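Local coordinates for protein amino Transferase (Eubacterium rectale, PDB 3ELE) that probably transfers amino groups between amino acids and keto acids using pyridoxal-5'-phosphate, as a class I and II aminotransferase, at residues Q51-N54 and D55-E59; A270-Y273 and A274-G278; V338-E342 and D343-A347; Y375-R379 and E380-H384; K351-E355 and D356-V360. All blocks are in the same frame, centred on the assembly; numbering follows the deposited sequence. Where two conformers were deposited one is given.

Interaction 1: residues Q51-N54 and D55-E59; sequences QIVN and DTIKE
I52 and T56 meet in the first turns of the alpha helix 51-63, where the threonine turns its hydroxyl back onto the helix backbone. T56 OG1 lies 2.6 Å from I52 O, and T56 N donates to the same oxygen from the opposite face of the carbonyl plane. With OG1 opposite the carbonyl carbon (chi1 -58°), the hydroxyl falls over the preceding turn, so threonine can be buried here with its polar atom satisfied inside its own helix. I52 CD1 packs beside that hydroxyl at 3.5 Å from OG1. On the tightly packed side V53 and I57 run side by side, CG1 of V53 lying 4.0 Å from CD1 of I57; these branched chains fill the space against L250, L252 and helix 290-296. I57 also packs on I57 of the second subunit, while N54 OD1 bonds to H70 NE2 of that subunit, which places this helix at the dimer interface. The other flank is polar and looser. Q51 is exposed, and its NE2 donates almost straight (164°) to D55 OD1 at 3.1 Å; the bond lies near the amide plane but meets the carboxylate from above its own plane. K58 bends at chi3 (-79°), which lays CE 3.3 Å from N54 O and leaves NZ in a long ion pair, 3.7 Å from D55 OD1.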
loop_
_atom_site.group_PDB
_atom_site.type_symbol
_atom_site.label_atom_id
_atom_site.label_comp_id
_atom_site.label_asym_id
_atom_site.label_seq_id
_atom_site.Cartn_x
_atom_site.Cartn_y
_atom_site.Cartn_z
ATOM N N GLN A 51 24.404 3.927 -8.473
ATOM C CA GLN A 51 24.344 5.389 -8.565
ATOM C C GLN A 51 23.256 5.945 -9.504
ATOM O O GLN A 51 22.772 7.043 -9.268
ATOM C CB GLN A 51 25.736 5.987 -8.863
ATOM C CG GLN A 51 25.860 7.492 -8.554
ATOM C CD GLN A 51 25.478 7.856 -7.107
ATOM O OE1 GLN A 51 25.979 7.266 -6.146
ATOM N NE2 GLN A 51 24.578 8.819 -6.963
ATOM N N ILE A 52 22.841 5.171 -10.514
ATOM C CA ILE A 52 21.752 5.559 -11.436
ATOM C C ILE A 52 20.416 5.896 -10.711
ATOM O O ILE A 52 19.693 6.757 -11.173
ATOM C CB ILE A 52 21.560 4.492 -12.570
ATOM C CG1 ILE A 52 20.609 4.967 -13.690
ATOM C CG2 ILE A 52 21.076 3.153 -11.986
ATOM C CD1 ILE A 52 20.982 6.254 -14.348
ATOM N N VAL A 53 20.140 5.255 -9.565
ATOM C CA VAL A 53 18.943 5.519 -8.744
ATOM C C VAL A 53 18.924 6.973 -8.243
ATOM O O VAL A 53 18.043 7.738 -8.635
ATOM C CB VAL A 53 18.814 4.505 -7.553
ATOM C CG1 VAL A 53 17.670 4.900 -6.577
ATOM C CG2 VAL A 53 18.600 3.087 -8.092
ATOM N N ASN A 54 19.905 7.339 -7.412
ATOM C CA ASN A 54 20.016 8.697 -6.847
ATOM C C ASN A 54 20.201 9.780 -7.917
ATOM O O ASN A 54 19.589 10.847 -7.817
ATOM C CB ASN A 54 21.117 8.767 -5.766
ATOM C CG ASN A 54 20.700 8.125 -4.425
ATOM O OD1 ASN A 54 19.541 7.723 -4.203
ATOM N ND2 ASN A 54 21.660 8.037 -3.521
ATOM N N ASP A 55 21.028 9.491 -8.933
ATOM C CA ASP A 55 21.200 10.371 -10.097
ATOM C C ASP A 55 19.870 10.625 -10.822
ATOM O O ASP A 55 19.551 11.774 -11.128
ATOM C CB ASP A 55 22.219 9.800 -11.104
ATOM C CG ASP A 55 23.651 9.872 -10.620
ATOM O OD1 ASP A 55 23.943 10.466 -9.549
ATOM O OD2 ASP A 55 24.506 9.319 -11.347
ATOM N N THR A 56 19.093 9.570 -11.061
ATOM C CA THR A 56 17.785 9.708 -11.734
ATOM C C THR A 56 16.777 10.467 -10.870
ATOM O O THR A 56 16.062 11.318 -11.397
ATOM C CB THR A 56 17.157 8.357 -12.157
ATOM O OG1 THR A 56 18.043 7.647 -13.034
ATOM C CG2 THR A 56 15.829 8.596 -12.894
ATOM N N ILE A 57 16.702 10.151 -9.572
ATOM C CA ILE A 57 15.811 10.870 -8.634
ATOM C C ILE A 57 16.115 12.381 -8.673
ATOM O O ILE A 57 15.189 13.203 -8.752
ATOM C CB ILE A 57 15.919 10.341 -7.183
ATOM C CG1 ILE A 57 15.341 8.934 -7.054
ATOM C CG2 ILE A 57 15.151 11.240 -6.205
ATOM C CD1 ILE A 57 15.670 8.270 -5.732
ATOM N N LYS A 58 17.404 12.728 -8.615
ATOM C CA LYS A 58 17.849 14.126 -8.723
ATOM C C LYS A 58 17.374 14.795 -10.024
ATOM O O LYS A 58 16.893 15.929 -9.990
ATOM C CB LYS A 58 19.379 14.242 -8.577
ATOM C CG LYS A 58 19.850 14.171 -7.122
ATOM C CD LYS A 58 21.389 14.261 -6.944
ATOM C CE LYS A 58 22.099 12.919 -7.235
ATOM N NZ LYS A 58 23.540 12.906 -6.832
ATOM N N GLU A 59 17.486 14.077 -11.144
ATOM C CA GLU A 59 17.063 14.580 -12.466
ATOM C C GLU A 59 15.556 14.852 -12.588
ATOM O O GLU A 59 15.150 15.866 -13.170
ATOM C CB GLU A 59 17.496 13.619 -13.579
ATOM C CG GLU A 59 19.011 13.630 -13.858
ATOM C CD GLU A 59 19.451 12.518 -14.823
ATOM O OE1 GLU A 59 18.581 11.955 -15.545
ATOM O OE2 GLU A 59 20.672 12.219 -14.867
#

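Interaction 2: residues A270-Y273 and A274-G278; sequences AELY and AAVCG
Y273 and C277 make a sulfur-aromatic contact one turn apart on helix 269-282, which packs on helix 108-119, whose first residues A108 and A109 belong to the pyridoxal-5'-phosphate pocket. C277 SG sits 3.6 Å from Y273 CE2 and 4.3 Å from the ring centroid, 42° off the ring normal, an oblique approach. With CG opposite its backbone N (chi1 -168°), the tyrosine carries its ring along the helix toward the cysteine. Its far end is fixed by the bond from OH to L102 O, and K269 makes a cation-pi contact with the ring. On the buried side V276 CG2 presses on the helix backbone, 3.2 Å from L272 O, while L272 CD1 is a looser neighbour at 4.5 Å from that methyl. A274 and A275 suit their places because their short side chains allow close approach: A274 packs on Y9 and A275 on V4, both of the second subunit, and A275 also meets A118. The backbone bond from C277 N to Y273 O, 3.0 Å long, is almost perfectly straight at 177°.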
loop_
_atom_site.group_PDB
_atom_site.type_symbol
_atom_site.label_atom_id
_atom_site.label_comp_id
_atom_site.label_asym_id
_atom_site.label_seq_id
_atom_site.Cartn_x
_atom_site.Cartn_y
_atom_site.Cartn_z
ATOM N N ALA A 270 -7.746 -11.074 -19.407
ATOM C CA ALA A 270 -8.636 -9.944 -19.141
ATOM C C ALA A 270 -9.310 -10.091 -17.765
ATOM O O ALA A 270 -9.302 -9.149 -16.958
ATOM C CB ALA A 270 -9.662 -9.786 -20.256
ATOM N N GLU A 271 -9.814 -11.292 -17.482
ATOM C CA GLU A 271 -10.512 -11.568 -16.218
ATOM C C GLU A 271 -9.610 -11.536 -14.982
ATOM O O GLU A 271 -10.012 -10.995 -13.940
ATOM C CB GLU A 271 -11.204 -12.925 -16.269
ATOM C CG GLU A 271 -11.937 -13.314 -14.992
ATOM C CD GLU A 271 -12.688 -14.595 -15.166
ATOM O OE1 GLU A 271 -13.605 -14.590 -15.988
ATOM O OE2 GLU A 271 -12.356 -15.587 -14.484
ATOM N N LEU A 272 -8.452 -12.187 -15.084
ATOM C CA LEU A 272 -7.475 -12.241 -13.989
ATOM C C LEU A 272 -6.839 -10.877 -13.750
ATOM O O LEU A 272 -6.598 -10.487 -12.599
ATOM C CB LEU A 272 -6.395 -13.304 -14.266
ATOM C CG LEU A 272 -5.327 -13.538 -13.169
ATOM C CD1 LEU A 272 -5.940 -13.784 -11.795
ATOM C CD2 LEU A 272 -4.389 -14.692 -13.568
ATOM N N TYR A 273 -6.540 -10.156 -14.827
ATOM C CA TYR A 273 -5.983 -8.809 -14.704
ATOM C C TYR A 273 -7.003 -7.877 -14.054
ATOM O O TYR A 273 -6.620 -7.046 -13.255
ATOM C CB TYR A 273 -5.532 -8.274 -16.048
ATOM C CG TYR A 273 -4.694 -7.035 -15.982
ATOM C CD1 TYR A 273 -3.315 -7.116 -15.867
ATOM C CD2 TYR A 273 -5.278 -5.766 -16.074
ATOM C CE1 TYR A 273 -2.518 -5.963 -15.829
ATOM C CE2 TYR A 273 -4.491 -4.598 -16.050
ATOM C CZ TYR A 273 -3.111 -4.707 -15.925
ATOM O OH TYR A 273 -2.337 -3.565 -15.904
ATOM N N ALA A 274 -8.290 -8.047 -14.371
ATOM C CA ALA A 274 -9.365 -7.276 -13.739
ATOM C C ALA A 274 -9.371 -7.551 -12.234
ATOM O O ALA A 274 -9.384 -6.596 -11.458
ATOM C CB ALA A 274 -10.742 -7.597 -14.376
ATOM N N ALA A 275 -9.273 -8.829 -11.826
ATOM C CA ALA A 275 -9.261 -9.210 -10.388
ATOM C C ALA A 275 -8.016 -8.672 -9.646
ATOM O O ALA A 275 -8.085 -8.318 -8.476
ATOM C CB ALA A 275 -9.375 -10.709 -10.223
ATOM N N VAL A 276 -6.886 -8.634 -10.344
ATOM C CA VAL A 276 -5.651 -8.028 -9.829
ATOM C C VAL A 276 -5.904 -6.540 -9.546
ATOM O O VAL A 276 -5.737 -6.124 -8.411
ATOM C CB VAL A 276 -4.461 -8.303 -10.764
ATOM C CG1 VAL A 276 -3.206 -7.436 -10.398
ATOM C CG2 VAL A 276 -4.139 -9.817 -10.722
ATOM N N CYS A 277 -6.367 -5.769 -10.539
ATOM C CA CYS A 277 -6.776 -4.351 -10.330
ATOM C C CYS A 277 -7.791 -4.160 -9.188
ATOM O O CYS A 277 -7.617 -3.276 -8.340
ATOM C CB CYS A 277 -7.349 -3.737 -11.609
ATOM S SG CYS A 277 -6.154 -3.654 -12.962
ATOM N N GLY A 278 -8.829 -4.990 -9.164
ATOM C CA GLY A 278 -9.822 -4.958 -8.097
ATOM C C GLY A 278 -9.266 -5.251 -6.706
ATOM O O GLY A 278 -9.663 -4.612 -5.746
#

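Interaction 3: residues V338-E342 and D343-A347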
loop_
_atom_site.group_PDB
_atom_site.type_symbol
_atom_site.label_atom_id
_atom_site.label_comp_id
_atom_site.label_asym_id
_atom_site.label_seq_id
_atom_site.Cartn_x
_atom_site.Cartn_y
_atom_site.Cartn_z
ATOM N N VAL A 338 22.103 -23.605 7.652
ATOM C CA VAL A 338 23.111 -24.424 8.352
ATOM C C VAL A 338 22.407 -25.397 9.296
ATOM O O VAL A 338 21.431 -25.020 9.981
ATOM C CB VAL A 338 24.074 -23.510 9.142
ATOM C CG1 VAL A 338 25.180 -24.305 9.882
ATOM C CG2 VAL A 338 24.709 -22.478 8.217
ATOM N N LYS A 339 22.865 -26.651 9.312
ATOM C CA LYS A 339 22.285 -27.636 10.208
ATOM C C LYS A 339 22.710 -27.355 11.662
ATOM O O LYS A 339 23.892 -27.119 11.929
ATOM C CB LYS A 339 22.614 -29.095 9.820
ATOM C CG LYS A 339 21.689 -29.996 10.641
ATOM C CD LYS A 339 21.444 -31.405 10.272
ATOM C CE LYS A 339 20.127 -31.861 11.034
ATOM N NZ LYS A 339 19.886 -31.229 12.435
ATOM N N ALA A 340 21.737 -27.368 12.581
ATOM C CA ALA A 340 22.011 -27.182 14.017
ATOM C C ALA A 340 22.819 -28.377 14.554
ATOM O O ALA A 340 22.739 -29.484 14.006
ATOM C CB ALA A 340 20.716 -27.037 14.801
ATOM N N LEU A 341 23.590 -28.151 15.614
ATOM C CA LEU A 341 24.422 -29.208 16.212
ATOM C C LEU A 341 23.613 -30.201 17.052
ATOM O O LEU A 341 24.142 -31.226 17.463
ATOM C CB LEU A 341 25.594 -28.610 16.979
ATOM C CG LEU A 341 26.470 -27.679 16.121
ATOM C CD1 LEU A 341 27.616 -27.165 16.936
ATOM C CD2 LEU A 341 26.993 -28.353 14.853
ATOM N N GLU A 342 22.347 -29.873 17.322
ATOM C CA GLU A 342 21.381 -30.787 17.942
ATOM C C GLU A 342 20.059 -30.627 17.196
ATOM O O GLU A 342 19.881 -29.647 16.467
ATOM C CB GLU A 342 21.232 -30.522 19.443
ATOM C CG GLU A 342 20.941 -29.080 19.827
ATOM C CD GLU A 342 20.621 -28.935 21.298
ATOM O OE1 GLU A 342 19.633 -29.558 21.743
ATOM O OE2 GLU A 342 21.325 -28.178 22.000
ATOM N N ASP A 343 19.157 -31.598 17.351
ATOM C CA ASP A 343 17.824 -31.566 16.709
ATOM C C ASP A 343 17.013 -30.327 17.080
ATOM O O ASP A 343 16.239 -29.840 16.258
ATOM C CB ASP A 343 16.964 -32.792 17.111
ATOM C CG ASP A 343 17.512 -34.123 16.610
ATOM O OD1 ASP A 343 18.330 -34.159 15.654
ATOM O OD2 ASP A 343 17.087 -35.149 17.186
ATOM N N ASP A 344 17.155 -29.854 18.323
ATOM C CA ASP A 344 16.422 -28.677 18.806
ATOM C C ASP A 344 17.175 -27.405 18.420
ATOM O O ASP A 344 18.050 -26.946 19.153
ATOM C CB ASP A 344 16.176 -28.768 20.325
ATOM C CG ASP A 344 15.255 -27.666 20.860
ATOM O OD1 ASP A 344 14.960 -26.688 20.149
ATOM O OD2 ASP A 344 14.843 -27.764 22.032
ATOM N N SER A 345 16.814 -26.842 17.261
ATOM C CA SER A 345 17.393 -25.566 16.771
ATOM C C SER A 345 17.247 -24.397 17.731
ATOM O O SER A 345 18.118 -23.536 17.767
ATOM C CB SER A 345 16.753 -25.156 15.465
ATOM O OG SER A 345 16.751 -26.227 14.566
ATOM N N ASN A 346 16.158 -24.367 18.506
ATOM C CA ASN A 346 15.930 -23.291 19.490
ATOM C C ASN A 346 16.975 -23.353 20.617
ATOM O O ASN A 346 17.550 -22.322 20.986
ATOM C CB ASN A 346 14.504 -23.321 20.061
ATOM C CG ASN A 346 13.425 -23.220 18.978
ATOM O OD1 ASN A 346 13.220 -22.166 18.393
ATOM N ND2 ASN A 346 12.728 -24.320 18.730
ATOM N N ALA A 347 17.221 -24.569 21.126
ATOM C CA ALA A 347 18.238 -24.841 22.139
ATOM C C ALA A 347 19.633 -24.534 21.581
ATOM O O ALA A 347 20.475 -23.963 22.286
ATOM C CB ALA A 347 18.149 -26.286 22.616
HETATM O O HOH W 1 18.064 -31.443 20.621
#
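The turn that leads from strand 335-339 into helix 345-353 is built round E342 and the N-cap residue D344. E342 CG lies between its backbone N and carbonyl carbon (chi1 52°), and the extended chain beyond it runs alongside D344 to reach A347, whose CB is 3.7 Å from E342 OE1. A water links the two segments: it donates to E342 OE1 at 2.7 Å and accepts from D344 N at 2.9 Å. The other carboxylate oxygen, OE2, bonds to Y396 OH on helix 379-396. D344 OD1 caps the helix with two weak bonds, from N346 N at 3.1 Å and A347 N at 3.2 Å. Deeper in, A340 CB faces S345 OG, a small buried hydroxyl held by W370 O. With an alanine in place of E342, the bridging water would probably lose one of its protein partners and Y396 OH its carboxylate mate. Aspartate suits the cap because the helix start is likely to ease the charge of D344, while that of E342 is met by the water and Y396 OH.

Interaction 4: residues Y375-R379 and E380-H384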
loop_
_atom_site.group_PDB
_atom_site.type_symbol
_atom_site.label_atom_id
_atom_site.label_comp_id
_atom_site.label_asym_id
_atom_site.label_seq_id
_atom_site.Cartn_x
_atom_site.Cartn_y
_atom_site.Cartn_z
ATOM N N TYR A 375 23.693 -13.160 5.564
ATOM C CA TYR A 375 25.051 -12.614 5.276
ATOM C C TYR A 375 25.057 -11.274 4.541
ATOM O O TYR A 375 26.125 -10.818 4.085
ATOM C CB TYR A 375 26.000 -13.659 4.684
ATOM C CG TYR A 375 25.518 -14.355 3.454
ATOM C CD1 TYR A 375 25.749 -13.808 2.189
ATOM C CD2 TYR A 375 24.864 -15.580 3.532
ATOM C CE1 TYR A 375 25.309 -14.457 1.035
ATOM C CE2 TYR A 375 24.443 -16.246 2.360
ATOM C CZ TYR A 375 24.681 -15.667 1.116
ATOM O OH TYR A 375 24.270 -16.268 -0.056
ATOM N N CYS A 376 23.901 -10.593 4.543
ATOM C CA CYS A 376 23.763 -9.175 4.153
ATOM C C CYS A 376 24.277 -8.359 5.386
ATOM O O CYS A 376 23.575 -7.541 6.019
ATOM C CB CYS A 376 22.304 -8.864 3.789
ATOM S SG CYS A 376 21.074 -9.600 4.938
ATOM N N VAL A 377 25.541 -8.607 5.697
ATOM C CA VAL A 377 26.216 -8.115 6.892
ATOM C C VAL A 377 27.589 -7.641 6.470
ATOM O O VAL A 377 27.987 -7.830 5.317
ATOM C CB VAL A 377 26.376 -9.257 7.951
ATOM C CG1 VAL A 377 25.002 -9.846 8.364
ATOM C CG2 VAL A 377 27.323 -10.373 7.436
ATOM N N ASP A 378 28.323 -7.077 7.427
ATOM C CA ASP A 378 29.651 -6.564 7.176
ATOM C C ASP A 378 30.630 -7.733 7.040
ATOM O O ASP A 378 30.666 -8.622 7.896
ATOM C CB ASP A 378 30.073 -5.641 8.319
ATOM C CG ASP A 378 31.213 -4.722 7.939
ATOM O OD1 ASP A 378 32.308 -5.194 7.537
ATOM O OD2 ASP A 378 31.009 -3.495 8.076
ATOM N N ARG A 379 31.427 -7.707 5.969
ATOM C CA ARG A 379 32.425 -8.740 5.672
ATOM C C ARG A 379 33.383 -8.996 6.848
ATOM O O ARG A 379 33.655 -10.145 7.175
ATOM C CB ARG A 379 33.214 -8.366 4.399
ATOM C CG ARG A 379 34.262 -9.396 3.967
ATOM C CD ARG A 379 34.871 -9.104 2.585
ATOM N NE ARG A 379 35.862 -10.134 2.258
ATOM C CZ ARG A 379 37.152 -10.129 2.613
ATOM N NH1 ARG A 379 37.698 -9.112 3.309
ATOM N NH2 ARG A 379 37.926 -11.163 2.258
ATOM N N GLU A 380 33.866 -7.928 7.485
ATOM C CA GLU A 380 34.810 -8.052 8.612
ATOM C C GLU A 380 34.165 -8.713 9.845
ATOM O O GLU A 380 34.865 -9.409 10.582
ATOM C CB GLU A 380 35.470 -6.705 8.973
ATOM C CG GLU A 380 36.061 -5.909 7.782
ATOM C CD GLU A 380 36.879 -6.756 6.801
ATOM O OE1 GLU A 380 37.956 -7.255 7.180
ATOM O OE2 GLU A 380 36.440 -6.896 5.636
HETATM N N MSE A 381 32.856 -8.498 10.046
HETATM C CA MSE A 381 32.127 -9.119 11.150
HETATM C C MSE A 381 32.113 -10.647 10.946
HETATM O O MSE A 381 32.257 -11.392 11.915
HETATM C CB MSE A 381 30.704 -8.531 11.286
HETATM C CG MSE A 381 29.872 -9.101 12.420
HETATM SE SE MSE A 381 29.089 -10.848 11.970
HETATM C CE MSE A 381 27.398 -10.326 11.141
ATOM N N ILE A 382 31.939 -11.105 9.695
ATOM C CA ILE A 382 31.959 -12.553 9.377
ATOM C C ILE A 382 33.304 -13.183 9.805
ATOM O O ILE A 382 33.315 -14.234 10.435
ATOM C CB ILE A 382 31.703 -12.876 7.867
ATOM C CG1 ILE A 382 30.331 -12.384 7.422
ATOM C CG2 ILE A 382 31.778 -14.391 7.623
ATOM C CD1 ILE A 382 30.009 -12.701 5.958
ATOM N N LYS A 383 34.418 -12.508 9.502
ATOM C CA LYS A 383 35.763 -12.987 9.899
ATOM C C LYS A 383 35.965 -12.963 11.418
ATOM O O LYS A 383 36.496 -13.927 11.985
ATOM C CB LYS A 383 36.879 -12.163 9.250
ATOM C CG LYS A 383 36.863 -12.146 7.732
ATOM C CD LYS A 383 38.090 -11.451 7.219
ATOM C CE LYS A 383 38.116 -11.387 5.718
ATOM N NZ LYS A 383 39.417 -10.802 5.275
ATOM N N HIS A 384 35.506 -11.881 12.063
ATOM C CA HIS A 384 35.648 -11.741 13.534
ATOM C C HIS A 384 34.722 -12.715 14.287
ATOM O O HIS A 384 34.977 -13.043 15.441
ATOM C CB HIS A 384 35.420 -10.297 14.032
ATOM C CG HIS A 384 36.271 -9.272 13.343
ATOM N ND1 HIS A 384 35.772 -8.064 12.906
ATOM C CD2 HIS A 384 37.559 -9.316 12.934
ATOM C CE1 HIS A 384 36.731 -7.386 12.304
ATOM N NE2 HIS A 384 37.826 -8.123 12.308
#
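V377 and D378 run extended before the backbone turns helical at R379, and this brings V377 back against I382. The carbonyl of D378 becomes the first acceptor of the helix, taking weak bonds from M381 N and, at 3.3 Å, I382 N. V377 CG2 packs 3.6 Å from I382 CG1, the two chains crossing at about a right angle; Y375 CB adds a looser contact with I382 CD1. D378 is the N-cap of helix 379-396: its OD1 uses the anti lone pair to accept from E380 N at 3.1 Å, a place suited to a short acidic side chain. R379 stretches out fully from CG to NE and lies across K383, whose CE sits over one face of the guanidinium, 3.3 Å from NH1. The two like charges come so close here that the exact placing of the chain ends is doubtful. E380 OE2 makes a weak salt bridge at the guanidinium edge, 3.5 Å from R379 NH1. Were an alanine here instead of R379, E380 OE2 would probably lose this ionic mate and K383 CE the flat surface it rests on.

Interaction 5: residues K351-E355 and D356-V360; sequences KAKEE and DVLIV. With EDO (1,2-ethanediol), chain G.
D356 and V357 end helix 345-353 in a Schellman motif: D356 N bonds to K353 O at 3.1 Å and V357 N to A352 O at 3.3 Å. D356 has the positive phi (59°) that marks the C-prime residue of this motif, a conformation glycine and asparagine adopt more readily than aspartate. From the backbone outward, CB is pressed by that conformation against the preceding peptide, 3.1 Å from E355 C. CG stands opposite the carbonyl carbon (chi1 -69°) and swings the carboxylate back toward the helix end. At the tip, OD1 accepts from a water at 2.7 Å that also donates to K353 O, and it takes a salt bridge from R28 NE; OD2 lies 4.1 Å from E355 C and is hydrogen-bonded elsewhere in the structure. A352 O is gripped from opposite faces of its plane by V357 N and E355 N. Beside it, A352 CB packs 3.8 Å from I359 CD1; alanine is small enough for the outgoing chain to fold closely over the helix. A 1,2-ethanediol, probably from the crystallisation liquor, donates through O1 to E354 O at 2.9 Å. The chain then enters strand 357-358, parallel to strand 38-39, the backbone of L358 hydrogen-bonded to Y38 and F40. Helix 17-32 packs on L358 through L21, and helix 379-396 meets V357 through F389 and I392 while its K395 pairs with E354 and E355.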
loop_
_atom_site.group_PDB
_atom_site.type_symbol
_atom_site.label_atom_id
_atom_site.label_comp_id
_atom_site.label_asym_id
_atom_site.label_seq_id
_atom_site.Cartn_x
_atom_site.Cartn_y
_atom_site.Cartn_z
ATOM N N LYS A 351 22.476 -21.590 22.711
ATOM C CA LYS A 351 23.917 -21.839 22.890
ATOM C C LYS A 351 24.774 -20.870 22.043
ATOM O O LYS A 351 25.810 -20.393 22.502
ATOM C CB LYS A 351 24.277 -23.296 22.580
ATOM C CG LYS A 351 23.718 -24.329 23.568
ATOM C CD LYS A 351 24.351 -24.189 24.928
ATOM C CE LYS A 351 23.949 -25.293 25.894
ATOM N NZ LYS A 351 24.640 -25.060 27.214
ATOM N N ALA A 352 24.323 -20.585 20.819
ATOM C CA ALA A 352 24.962 -19.592 19.946
ATOM C C ALA A 352 24.930 -18.240 20.648
ATOM O O ALA A 352 25.953 -17.571 20.738
ATOM C CB ALA A 352 24.231 -19.505 18.605
ATOM N N LYS A 353 23.752 -17.897 21.192
ATOM C CA LYS A 353 23.521 -16.637 21.943
ATOM C C LYS A 353 24.528 -16.440 23.099
ATOM O O LYS A 353 24.917 -15.306 23.370
ATOM C CB LYS A 353 22.075 -16.564 22.478
ATOM C CG LYS A 353 21.347 -15.293 22.174
ATOM C CD LYS A 353 19.938 -15.374 22.724
ATOM C CE LYS A 353 19.012 -14.370 22.099
ATOM N NZ LYS A 353 17.638 -14.481 22.685
ATOM N N GLU A 354 24.978 -17.532 23.738
ATOM C CA GLU A 354 26.004 -17.466 24.808
ATOM C C GLU A 354 27.345 -16.851 24.361
ATOM O O GLU A 354 28.126 -16.413 25.221
ATOM C CB GLU A 354 26.321 -18.853 25.412
ATOM C CG GLU A 354 25.165 -19.607 26.075
ATOM C CD GLU A 354 25.586 -20.954 26.708
ATOM O OE1 GLU A 354 26.657 -21.506 26.368
ATOM O OE2 GLU A 354 24.830 -21.472 27.559
ATOM N N GLU A 355 27.639 -16.886 23.055
ATOM C CA GLU A 355 28.867 -16.309 22.475
ATOM C C GLU A 355 28.558 -15.127 21.550
ATOM O O GLU A 355 29.380 -14.768 20.695
ATOM C CB GLU A 355 29.653 -17.390 21.700
ATOM C CG GLU A 355 29.898 -18.698 22.468
ATOM C CD GLU A 355 30.556 -18.489 23.823
ATOM O OE1 GLU A 355 31.426 -17.597 23.931
ATOM O OE2 GLU A 355 30.207 -19.224 24.775
ATOM N N ASP A 356 27.379 -14.524 21.744
ATOM C CA ASP A 356 26.896 -13.367 20.985
ATOM C C ASP A 356 26.762 -13.557 19.468
ATOM O O ASP A 356 26.904 -12.598 18.698
ATOM C CB ASP A 356 27.705 -12.110 21.364
ATOM C CG ASP A 356 27.428 -11.648 22.777
ATOM O OD1 ASP A 356 26.254 -11.301 23.048
ATOM O OD2 ASP A 356 28.382 -11.583 23.589
ATOM N N VAL A 357 26.433 -14.792 19.067
ATOM C CA VAL A 357 26.137 -15.137 17.685
ATOM C C VAL A 357 24.622 -15.197 17.613
ATOM O O VAL A 357 24.003 -16.065 18.245
ATOM C CB VAL A 357 26.788 -16.467 17.266
ATOM C CG1 VAL A 357 26.321 -16.883 15.867
ATOM C CG2 VAL A 357 28.334 -16.329 17.317
ATOM N N LEU A 358 24.036 -14.281 16.840
ATOM C CA LEU A 358 22.606 -14.140 16.711
ATOM C C LEU A 358 22.145 -14.762 15.381
ATOM O O LEU A 358 22.232 -14.160 14.316
ATOM C CB LEU A 358 22.192 -12.667 16.870
ATOM C CG LEU A 358 22.884 -11.887 18.008
ATOM C CD1 LEU A 358 22.312 -10.486 18.125
ATOM C CD2 LEU A 358 22.764 -12.598 19.332
ATOM N N ILE A 359 21.718 -16.014 15.478
ATOM C CA ILE A 359 21.220 -16.803 14.346
ATOM C C ILE A 359 19.789 -17.141 14.649
ATOM O O ILE A 359 19.375 -17.073 15.798
ATOM C CB ILE A 359 22.103 -18.046 14.040
ATOM C CG1 ILE A 359 22.292 -18.960 15.271
ATOM C CG2 ILE A 359 23.420 -17.558 13.559
ATOM C CD1 ILE A 359 23.171 -20.160 15.037
ATOM N N VAL A 360 19.048 -17.536 13.619
ATOM C CA VAL A 360 17.604 -17.737 13.703
ATOM C C VAL A 360 17.225 -19.199 13.459
ATOM O O VAL A 360 17.599 -19.762 12.431
ATOM C CB VAL A 360 16.908 -16.826 12.631
ATOM C CG1 VAL A 360 15.412 -17.039 12.596
ATOM C CG2 VAL A 360 17.223 -15.330 12.892
HETATM C C1 EDO G . 26.638 -14.136 26.905
HETATM O O1 EDO G . 27.399 -15.092 27.648
HETATM C C2 EDO G . 25.777 -13.327 27.857
HETATM O O2 EDO G . 24.597 -12.900 27.175
HETATM O O HOH W 2 24.290 -12.927 23.799
#

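In the fold
Along the chain the order is interaction 1, 2, 3, 5 and 4. Interactions 3 and 5 lie at the two ends of helix 345-353, their centres 12 Å apart, and interaction 4 begins helix 379-396 with its centre 15 Å from that of interaction 5. Helix 379-396 supplies partners to interactions 3 and 5, and with the antiparallel sheet containing strands 335-339 and 370-374 these three contacts probably belong to the small domain of this fold family. Interactions 1 and 2 stand apart, 33 Å from each other between centres. The centres of interactions 2 and 3 are 45 Å apart, across the chain's centre. Interactions 1 and 2 touch the second subunit, whereas no other chain of the assembly touches interactions 3, 4 and 5.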